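Local coordinates for protein immunomodulatory active chitinase (Trichuris suis, PDB 6G9C) that probably binds and hydrolyses chitin, as a family 18 glycoside hydrolase, and displays immunomodulatory properties in inflammatory lung disease, at residues E169-F174 and A209-F214. Residues are numbered along the deposited sequence; the frame is centred on the assembly and turned at random.
Sequences EILAKF and AKVLDF
L171, on one turn of helix 160-181, faces V211 on helix 205-211, which is weakly bonded here, and their CA atoms, 6.4 Å apart, are the nearest pair between the segments. Segment 169-174 is regular helix, with K173 N bonded to E169 O, whereas the 209-214 segment continues through L212 and D213 as loop toward strand 214-218.

L171 spans the gap. With CG anti to the backbone N (chi1 176°), its branched end extends toward V211, and CD2 does most of the touching: it lies 3.8 Å from V211 CB and 3.9 Å from V211 CG1. The same methyl rests against the main chain, 3.7 Å from V211 CA and 3.6 Å from V211 O. A leucine suits this place because it carries a methyl far enough from its helix to reach the neighbour; the short, beta-branched V211 offers a compact apolar surface close to its own backbone. The contact rests on van der Waals packing and is small, burying 112 Å² over both sides.

Here two helices on the outside of the family 18 TIM barrel meet near the surface. On the barrel side, I170 and F174 pack on F148 of strand 147-151, while L212 touches F188 of strand 187-193. D213 forms a salt bridge with R185, which L171 also touches, and accepts a hydrogen bond from F188 N.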
# COMPACT_ATOMS: atom_id res chain seq x y z
N GLU A 169 18.32 20.35 -7.59
CA GLU A 169 18.08 20.39 -6.15
C GLU A 169 16.99 19.41 -5.72
O GLU A 169 17.07 18.83 -4.62
CB GLU A 169 17.74 21.82 -5.72
CG GLU A 169 18.97 22.76 -5.79
CD GLU A 169 18.63 24.24 -5.84
OE1 GLU A 169 17.49 24.63 -5.50
OE2 GLU A 169 19.51 25.04 -6.23
N ILE A 170 15.95 19.22 -6.54
CA ILE A 170 14.93 18.20 -6.24
C ILE A 170 15.58 16.83 -6.11
O ILE A 170 15.38 16.12 -5.12
CB ILE A 170 13.82 18.18 -7.31
CG1 ILE A 170 12.86 19.37 -7.15
CG2 ILE A 170 13.00 16.83 -7.25
CD1 ILE A 170 12.03 19.67 -8.41
N LEU A 171 16.37 16.44 -7.11
CA LEU A 171 17.00 15.13 -7.07
C LEU A 171 17.91 14.99 -5.86
O LEU A 171 17.88 13.97 -5.17
CB LEU A 171 17.78 14.86 -8.37
CG LEU A 171 18.56 13.54 -8.39
CD1 LEU A 171 17.63 12.33 -8.29
CD2 LEU A 171 19.45 13.43 -9.61
N ALA A 172 18.69 16.04 -5.56
CA ALA A 172 19.58 15.99 -4.40
C ALA A 172 18.79 15.75 -3.12
O ALA A 172 19.20 14.96 -2.26
CB ALA A 172 20.38 17.29 -4.30
N LYS A 173 17.66 16.45 -2.96
CA LYS A 173 16.83 16.24 -1.78
C LYS A 173 16.27 14.83 -1.75
O LYS A 173 16.25 14.19 -0.69
CB LYS A 173 15.68 17.24 -1.74
CG LYS A 173 14.85 17.17 -0.46
CD LYS A 173 15.70 17.62 0.73
CE LYS A 173 14.84 18.13 1.88
NZ LYS A 173 15.46 17.94 3.22
N PHE A 174 15.81 14.34 -2.90
CA PHE A 174 15.25 12.99 -2.96
C PHE A 174 16.29 11.96 -2.53
O PHE A 174 15.99 11.02 -1.78
CB PHE A 174 14.73 12.68 -4.38
CG PHE A 174 13.39 13.31 -4.72
CD1 PHE A 174 12.79 14.23 -3.87
CD2 PHE A 174 12.73 12.98 -5.91
CE1 PHE A 174 11.56 14.80 -4.19
CE2 PHE A 174 11.51 13.56 -6.23
CZ PHE A 174 10.93 14.48 -5.38
N ALA A 209 19.19 15.63 -18.54
CA ALA A 209 19.24 14.18 -18.69
C ALA A 209 19.92 13.51 -17.50
O ALA A 209 19.60 12.37 -17.16
CB ALA A 209 19.99 13.81 -19.98
N LYS A 210 20.85 14.22 -16.86
CA LYS A 210 21.59 13.64 -15.76
C LYS A 210 20.76 13.55 -14.49
O LYS A 210 21.07 12.73 -13.62
CB LYS A 210 22.87 14.46 -15.51
CG LYS A 210 23.84 14.46 -16.70
CD LYS A 210 25.17 15.12 -16.36
CE LYS A 210 26.04 15.25 -17.61
NZ LYS A 210 27.51 15.20 -17.30
N VAL A 211 19.70 14.35 -14.35
CA VAL A 211 18.96 14.41 -13.10
C VAL A 211 17.52 13.91 -13.21
O VAL A 211 16.95 13.51 -12.18
CB VAL A 211 18.98 15.83 -12.49
CG1 VAL A 211 20.43 16.25 -12.18
CG2 VAL A 211 18.30 16.82 -13.39
N LEU A 212 16.89 13.93 -14.39
CA LEU A 212 15.54 13.39 -14.53
C LEU A 212 15.60 11.91 -14.88
O LEU A 212 16.40 11.49 -15.72
CB LEU A 212 14.77 14.14 -15.61
CG LEU A 212 14.51 15.62 -15.32
CD1 LEU A 212 14.18 16.40 -16.60
CD2 LEU A 212 13.41 15.76 -14.27
N ASP A 213 14.74 11.12 -14.24
CA ASP A 213 14.66 9.71 -14.59
C ASP A 213 14.22 9.53 -16.04
O ASP A 213 14.80 8.73 -16.79
CB ASP A 213 13.71 9.00 -13.62
CG ASP A 213 14.29 8.91 -12.21
OD1 ASP A 213 15.46 8.50 -12.07
OD2 ASP A 213 13.59 9.27 -11.25
N PHE A 214 13.20 10.27 -16.47
CA PHE A 214 12.86 10.34 -17.89
C PHE A 214 11.97 11.56 -18.10
O PHE A 214 11.58 12.22 -17.14
CB PHE A 214 12.18 9.04 -18.40
CG PHE A 214 10.99 8.56 -17.59
CD1 PHE A 214 9.74 9.17 -17.73
CD2 PHE A 214 11.10 7.47 -16.75
CE1 PHE A 214 8.63 8.70 -17.02
CE2 PHE A 214 9.98 6.99 -16.04
CZ PHE A 214 8.75 7.61 -16.18